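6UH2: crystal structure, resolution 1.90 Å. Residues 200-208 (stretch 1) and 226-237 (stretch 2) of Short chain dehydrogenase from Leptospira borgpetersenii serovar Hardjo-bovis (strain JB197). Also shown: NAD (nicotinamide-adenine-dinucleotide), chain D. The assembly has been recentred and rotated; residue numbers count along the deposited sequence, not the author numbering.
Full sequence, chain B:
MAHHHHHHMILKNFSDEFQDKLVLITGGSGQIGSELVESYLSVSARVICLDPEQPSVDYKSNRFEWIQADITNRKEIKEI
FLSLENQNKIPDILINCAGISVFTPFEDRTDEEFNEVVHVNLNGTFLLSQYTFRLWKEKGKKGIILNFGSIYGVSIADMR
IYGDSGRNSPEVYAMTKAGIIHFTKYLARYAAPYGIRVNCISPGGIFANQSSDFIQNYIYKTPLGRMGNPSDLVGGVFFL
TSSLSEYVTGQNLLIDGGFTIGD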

ATOM      1  N   CYS B 200      -1.031  -1.803   8.734  1.00 12.57           N
ATOM      2  CA  CYS B 200      -0.521  -0.597   9.366  1.00 12.22           C
ATOM      3  C   CYS B 200      -0.143   0.409   8.290  1.00 13.41           C
ATOM      4  O   CYS B 200       0.370   0.027   7.233  1.00 13.95           O
ATOM      5  CB  CYS B 200       0.706  -0.918  10.242  1.00 13.41           C
ATOM      6  SG  CYS B 200       1.244   0.426  11.309  1.00 16.92           S
ATOM      7  N   ILE B 201      -0.379   1.693   8.557  1.00  9.84           N
ATOM      8  CA  ILE B 201       0.130   2.763   7.704  1.00 11.72           C
ATOM      9  C   ILE B 201       1.112   3.587   8.519  1.00 13.08           C
ATOM     10  O   ILE B 201       0.808   3.980   9.653  1.00 16.59           O
ATOM     11  CB  ILE B 201      -0.993   3.646   7.130  1.00 14.45           C
ATOM     12  CG1 ILE B 201      -1.663   2.922   5.966  1.00 17.57           C
ATOM     13  CG2 ILE B 201      -0.427   4.976   6.611  1.00 15.10           C
ATOM     14  CD1 ILE B 201      -2.780   3.719   5.292  1.00 18.57           C
ATOM     15  N   SER B 202       2.293   3.833   7.947  1.00 11.27           N
ATOM     16  CA  SER B 202       3.306   4.655   8.604  1.00 12.71           C
ATOM     17  C   SER B 202       3.492   5.946   7.814  1.00 16.64           C
ATOM     18  O   SER B 202       4.209   5.961   6.797  1.00 12.60           O
ATOM     19  CB  SER B 202       4.632   3.900   8.731  1.00 12.10           C
ATOM     20  OG  SER B 202       4.518   2.827   9.653  1.00 15.21           O
ATOM     21  N   PRO B 203       2.867   7.041   8.230  1.00 16.79           N
ATOM     22  CA  PRO B 203       3.035   8.311   7.511  1.00 15.75           C
ATOM     23  C   PRO B 203       4.431   8.882   7.698  1.00 14.28           C
ATOM     24  O   PRO B 203       5.077   8.684   8.727  1.00 14.83           O
ATOM     25  CB  PRO B 203       1.989   9.234   8.161  1.00 14.98           C
ATOM     26  CG  PRO B 203       1.035   8.314   8.877  1.00 15.64           C
ATOM     27  CD  PRO B 203       1.873   7.137   9.313  1.00 12.01           C
ATOM     28  N   GLY B 204       4.891   9.593   6.679  1.00 15.93           N
ATOM     29  CA  GLY B 204       5.960  10.543   6.852  1.00 12.70           C
ATOM     30  C   GLY B 204       5.445  11.788   7.557  1.00 25.79           C
ATOM     31  O   GLY B 204       4.279  11.895   7.938  1.00 21.22           O
ATOM     32  N   GLY B 205       6.344  12.752   7.732  1.00 15.89           N
ATOM     33  CA  GLY B 205       5.970  13.961   8.448  1.00 19.07           C
ATOM     34  C   GLY B 205       4.891  14.731   7.701  1.00 17.43           C
ATOM     35  O   GLY B 205       4.925  14.857   6.476  1.00 16.39           O
ATOM     36  N   ILE B 206       3.926  15.250   8.455  1.00 20.04           N
ATOM     37  CA  ILE B 206       2.776  15.957   7.903  1.00 22.36           C
ATOM     38  C   ILE B 206       2.942  17.445   8.178  1.00 24.53           C
ATOM     39  O   ILE B 206       3.184  17.849   9.325  1.00 19.88           O
ATOM     40  CB  ILE B 206       1.459  15.425   8.496  1.00 23.03           C
ATOM     41  CG1 ILE B 206       1.346  13.917   8.252  1.00 17.91           C
ATOM     42  CG2 ILE B 206       0.262  16.177   7.911  1.00 23.31           C
ATOM     43  CD1 ILE B 206       1.286  13.545   6.769  1.00 17.17           C
ATOM     44  N   PHE B 207       2.815  18.257   7.128  1.00 17.42           N
ATOM     45  CA  PHE B 207       2.881  19.706   7.290  1.00 19.47           C
ATOM     46  C   PHE B 207       1.793  20.213   8.240  1.00 19.58           C
ATOM     47  O   PHE B 207       0.606  19.898   8.085  1.00 28.27           O
ATOM     48  CB  PHE B 207       2.761  20.383   5.920  1.00 24.05           C
ATOM     49  CG  PHE B 207       2.680  21.876   5.996  1.00 31.47           C
ATOM     50  CD1 PHE B 207       3.817  22.636   6.200  1.00 39.62           C
ATOM     51  CD2 PHE B 207       1.466  22.522   5.877  1.00 29.97           C
ATOM     52  CE1 PHE B 207       3.740  24.009   6.279  1.00 41.74           C
ATOM     53  CE2 PHE B 207       1.389  23.899   5.963  1.00 32.87           C
ATOM     54  CZ  PHE B 207       2.526  24.636   6.161  1.00 38.11           C
ATOM     55  N   ALA B 208       2.206  20.989   9.241  1.00 20.94           N
ATOM     56  CA  ALA B 208       1.284  21.591  10.196  1.00 27.33           C
ATOM     57  C   ALA B 208       1.789  22.952  10.668  1.00 36.38           C
ATOM     58  O   ALA B 208       1.590  23.965   9.986  1.00 35.51           O
ATOM     59  CB  ALA B 208       1.070  20.658  11.394  1.00 30.91           C
ATOM     60  N   ARG B 226       8.538  17.389  -0.748  1.00 22.18           N
ATOM     61  CA  ARG B 226       7.513  18.113  -0.009  1.00 23.32           C
ATOM     62  C   ARG B 226       7.139  17.294   1.215  1.00 17.46           C
ATOM     63  O   ARG B 226       7.315  16.073   1.238  1.00 15.58           O
ATOM     64  CB  ARG B 226       6.273  18.385  -0.879  1.00 21.80           C
ATOM     65  CG  ARG B 226       5.485  17.131  -1.314  1.00 20.84           C
ATOM     66  CD  ARG B 226       4.164  17.549  -1.964  1.00 23.60           C
ATOM     67  NE  ARG B 226       3.314  16.462  -2.469  1.00 17.50           N
ATOM     68  CZ  ARG B 226       2.455  15.756  -1.732  1.00 17.90           C
ATOM     69  NH1 ARG B 226       2.348  15.969  -0.420  1.00 14.20           N
ATOM     70  NH2 ARG B 226       1.703  14.824  -2.303  1.00 15.36           N
ATOM     71  N   MET B 227       6.621  17.977   2.239  1.00 18.38           N
ATOM     72  CA  MET B 227       6.059  17.251   3.366  1.00 18.74           C
ATOM     73  C   MET B 227       4.712  16.645   2.968  1.00 18.70           C
ATOM     74  O   MET B 227       4.124  16.983   1.935  1.00 17.95           O
ATOM     75  CB  MET B 227       5.884  18.167   4.583  1.00 20.57           C
ATOM     76  CG  MET B 227       7.186  18.748   5.161  1.00 21.22           C
ATOM     77  SD  MET B 227       6.983  19.234   6.898  1.00 26.58           S
ATOM     78  CE  MET B 227       6.668  17.655   7.696  1.00 22.78           C
ATOM     79  N   GLY B 228       4.212  15.750   3.812  1.00 14.71           N
ATOM     80  CA  GLY B 228       2.926  15.150   3.542  1.00 16.51           C
ATOM     81  C   GLY B 228       1.769  16.035   3.968  1.00 23.18           C
ATOM     82  O   GLY B 228       1.907  16.969   4.761  1.00 18.17           O
ATOM     83  N   ASN B 229       0.608  15.743   3.399  1.00 15.21           N
ATOM     84  CA  ASN B 229      -0.657  16.283   3.866  1.00 19.93           C
ATOM     85  C   ASN B 229      -1.565  15.123   4.246  1.00 15.84           C
ATOM     86  O   ASN B 229      -1.395  14.008   3.732  1.00 15.41           O
ATOM     87  CB  ASN B 229      -1.344  17.145   2.796  1.00 23.23           C
ATOM     88  CG  ASN B 229      -0.480  18.291   2.335  1.00 37.56           C
ATOM     89  OD1 ASN B 229      -0.035  18.314   1.184  1.00 42.56           O
ATOM     90  ND2 ASN B 229      -0.233  19.254   3.226  1.00 29.42           N
ATOM     91  N   PRO B 230      -2.528  15.345   5.146  1.00 19.14           N
ATOM     92  CA  PRO B 230      -3.447  14.252   5.504  1.00 17.69           C
ATOM     93  C   PRO B 230      -4.098  13.592   4.299  1.00 15.50           C
ATOM     94  O   PRO B 230      -4.234  12.363   4.278  1.00 15.86           O
ATOM     95  CB  PRO B 230      -4.468  14.953   6.413  1.00 18.87           C
ATOM     96  CG  PRO B 230      -3.684  16.080   7.039  1.00 24.12           C
ATOM     97  CD  PRO B 230      -2.803  16.574   5.914  1.00 18.56           C
ATOM     98  N   SER B 231      -4.473  14.367   3.278  1.00 16.01           N
ATOM     99  CA  SER B 231      -5.120  13.781   2.107  1.00 15.95           C
ATOM    100  C   SER B 231      -4.218  12.769   1.391  1.00 16.66           C
ATOM    101  O   SER B 231      -4.728  11.864   0.715  1.00 16.25           O
ATOM    102  CB  SER B 231      -5.556  14.893   1.146  1.00 20.45           C
ATOM    103  OG  SER B 231      -4.442  15.700   0.801  1.00 24.93           O
ATOM    104  N   ASP B 232      -2.885  12.904   1.518  1.00 14.52           N
ATOM    105  CA  ASP B 232      -1.960  11.922   0.943  1.00 11.45           C
ATOM    106  C   ASP B 232      -2.154  10.529   1.516  1.00 14.93           C
ATOM    107  O   ASP B 232      -1.674   9.556   0.922  1.00 15.93           O
ATOM    108  CB  ASP B 232      -0.488  12.310   1.183  1.00 14.11           C
ATOM    109  CG  ASP B 232      -0.081  13.572   0.441  1.00 18.08           C
ATOM    110  OD1 ASP B 232      -0.526  13.749  -0.711  1.00 17.87           O
ATOM    111  OD2 ASP B 232       0.682  14.381   1.018  1.00 16.36           O
ATOM    112  N   LEU B 233      -2.818  10.412   2.665  1.00 12.10           N
ATOM    113  CA  LEU B 233      -2.964   9.124   3.328  1.00 15.04           C
ATOM    114  C   LEU B 233      -4.264   8.421   2.986  1.00 10.16           C
ATOM    115  O   LEU B 233      -4.364   7.210   3.204  1.00 13.39           O
ATOM    116  CB  LEU B 233      -2.882   9.298   4.852  1.00 12.41           C
ATOM    117  CG  LEU B 233      -1.610   9.988   5.340  1.00 15.02           C
ATOM    118  CD1 LEU B 233      -1.695  10.257   6.826  1.00 14.59           C
ATOM    119  CD2 LEU B 233      -0.383   9.139   5.021  1.00 14.65           C
ATOM    120  N   VAL B 234      -5.241   9.142   2.434  1.00 11.72           N
ATOM    121  CA  VAL B 234      -6.591   8.588   2.308  1.00 13.77           C
ATOM    122  C   VAL B 234      -6.598   7.397   1.358  1.00 12.53           C
ATOM    123  O   VAL B 234      -7.279   6.393   1.601  1.00 15.32           O
ATOM    124  CB  VAL B 234      -7.575   9.684   1.855  1.00 14.37           C
ATOM    125  CG1 VAL B 234      -8.963   9.095   1.561  1.00 12.94           C
ATOM    126  CG2 VAL B 234      -7.678  10.800   2.904  1.00 16.12           C
ATOM    127  N   GLY B 235      -5.844   7.491   0.258  1.00 10.09           N
ATOM    128  CA  GLY B 235      -5.837   6.405  -0.711  1.00 16.73           C
ATOM    129  C   GLY B 235      -5.399   5.086  -0.102  1.00 17.60           C
ATOM    130  O   GLY B 235      -6.076   4.066  -0.251  1.00 13.45           O
ATOM    131  N   GLY B 236      -4.275   5.101   0.620  1.00 14.94           N
ATOM    132  CA  GLY B 236      -3.798   3.884   1.264  1.00 11.66           C
ATOM    133  C   GLY B 236      -4.710   3.405   2.385  1.00 15.47           C
ATOM    134  O   GLY B 236      -4.890   2.195   2.577  1.00 11.79           O
ATOM    135  N   VAL B 237      -5.286   4.339   3.149  1.00 10.71           N
ATOM    136  CA  VAL B 237      -6.292   3.965   4.149  1.00 12.65           C
ATOM    137  C   VAL B 237      -7.455   3.238   3.481  1.00 16.53           C
ATOM    138  O   VAL B 237      -7.873   2.162   3.924  1.00 15.78           O
ATOM    139  CB  VAL B 237      -6.770   5.205   4.928  1.00 11.10           C
ATOM    140  CG1 VAL B 237      -8.003   4.868   5.792  1.00 12.39           C
ATOM    141  CG2 VAL B 237      -5.633   5.768   5.811  1.00 11.65           C
TER
HETATM  142  PA  NAD D 301      -2.793  14.805  16.396  1.00 19.86           P
HETATM  143  O1A NAD D 301      -1.949  15.197  17.635  1.00 21.85           O
HETATM  144  O2A NAD D 301      -3.311  15.891  15.451  1.00 16.83           O
HETATM  145  O5B NAD D 301      -4.061  13.862  16.828  1.00 19.75           O
HETATM  146  C5B NAD D 301      -3.974  12.812  17.773  1.00 20.65           C
HETATM  147  C4B NAD D 301      -5.384  12.662  18.275  1.00 15.92           C
HETATM  148  O4B NAD D 301      -5.306  11.548  19.242  1.00 17.53           O
HETATM  149  C3B NAD D 301      -5.901  13.895  19.034  1.00 14.41           C
HETATM  150  O3B NAD D 301      -7.238  14.238  18.597  1.00 15.73           O
HETATM  151  C2B NAD D 301      -5.962  13.403  20.486  1.00 17.11           C
HETATM  152  O2B NAD D 301      -7.008  14.041  21.232  1.00 20.04           O
HETATM  153  C1B NAD D 301      -6.142  11.876  20.322  1.00 16.33           C
HETATM  154  N9A NAD D 301      -5.778  11.262  21.595  1.00 18.60           N
HETATM  155  C8A NAD D 301      -4.737  11.604  22.456  1.00 18.04           C
HETATM  156  N7A NAD D 301      -4.758  10.876  23.540  1.00 14.53           N
HETATM  157  C5A NAD D 301      -5.864  10.038  23.407  1.00 17.88           C
HETATM  158  C6A NAD D 301      -6.426   9.066  24.229  1.00 17.62           C
HETATM  159  N6A NAD D 301      -5.902   8.745  25.428  1.00 18.42           N
HETATM  160  N1A NAD D 301      -7.516   8.419  23.788  1.00 14.97           N
HETATM  161  C2A NAD D 301      -8.047   8.724  22.603  1.00 17.63           C
HETATM  162  N3A NAD D 301      -7.588   9.648  21.755  1.00 17.07           N
HETATM  163  C4A NAD D 301      -6.491  10.279  22.202  1.00 14.65           C
HETATM  164  O3  NAD D 301      -1.983  13.709  15.523  1.00 20.78           O
HETATM  165  PN  NAD D 301      -1.895  13.398  13.943  1.00 21.87           P
HETATM  166  O1N NAD D 301      -0.688  14.131  13.304  1.00 29.83           O
HETATM  167  O2N NAD D 301      -3.319  13.465  13.383  1.00 20.69           O
HETATM  168  O5D NAD D 301      -1.374  11.813  14.126  1.00 20.58           O
HETATM  169  C5D NAD D 301      -2.312  10.768  13.983  1.00 20.29           C
HETATM  170  C4D NAD D 301      -1.515   9.467  13.984  1.00 17.00           C
HETATM  171  O4D NAD D 301      -0.438   9.489  12.964  1.00 21.57           O
HETATM  172  C3D NAD D 301      -0.766   9.307  15.306  1.00 12.83           C
HETATM  173  O3D NAD D 301      -0.672   7.924  15.667  1.00 15.88           O
HETATM  174  C2D NAD D 301       0.689   9.792  15.023  1.00 15.85           C
HETATM  175  O2D NAD D 301       1.665   9.179  15.848  1.00 16.21           O
HETATM  176  C1D NAD D 301       0.822   9.308  13.551  1.00 18.29           C
HETATM  177  N1N NAD D 301       1.808  10.100  12.733  1.00 20.88           N
HETATM  178  C2N NAD D 301       1.695  11.450  12.602  1.00 20.43           C
HETATM  179  C3N NAD D 301       2.620  12.126  11.846  1.00 25.76           C
HETATM  180  C7N NAD D 301       2.490  13.604  11.713  1.00 28.63           C
HETATM  181  O7N NAD D 301       3.413  14.220  11.201  1.00 25.81           O
HETATM  182  N7N NAD D 301       1.358  14.197  12.154  1.00 27.42           N
HETATM  183  C4N NAD D 301       3.652  11.400  11.225  1.00 23.55           C
HETATM  184  C5N NAD D 301       3.742  10.049  11.381  1.00 29.23           C
HETATM  185  C6N NAD D 301       2.786   9.392  12.152  1.00 24.15           C
HETATM  186  O   HOH W   1      -0.748  19.344   5.904  1.00 24.34           O

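Short backbone bridges often fix the register of two segments and leave apolar side chains to fill the space beyond, and this dehydrogenase offers a compact example. Two hydrogen bonds flank a single beta bridge between Ile206 and Gly228: Gly228 N donates to Gly205 O at 2.9 Å, and Phe207 N donates to Gly228 O at 2.8 Å. Gly228 thus serves as both donor and acceptor, and the backbones close to 4.4 Å between Ile206 CA and Gly228 CA. Such proximity suits glycine, since a CB there would clash with Ile206 CD1. Between the two bonds, Ile206 N turns to the cofactor instead, donating to O7N of the NAD carboxamide at 3.0 Å.

The second stretch is braced from within. Asp232 receives Arg226 in a salt bridge, NH1 to OD2 at 2.7 Å, and the same OD2 accepts Asn229 N at 2.7 Å, tying the bridging segment to the helical region after it. At the margin, one water donates to Phe207 O and accepts from Asn229 ND2, linking the stretches a second way.

Packing completes the contact. Met227 curls its terminal methyl against the Gly205 backbone, with CE 3.4 Å from Gly205 C; the absence of a side chain at Gly205 leaves room for it. The CA-to-CB bond of Ile206 points away from the other stretch, yet its branches return, CG2 reaching Pro230 CD at 3.7 Å. Farther along, the strand runs nearly antiparallel to the helix, their axes 9.8 Å apart at closest approach. Leu233 fills part of this gap, its CD1 3.9 Å from Pro203 CG. Ile201, with chi1 m and chi2 t, extends CD1 to within 3.5 Å of Gly236 C and 3.6 Å of Val237 CG2, where the methyl lies against the helix backbone at Gly236. Altogether 524 Å² is buried.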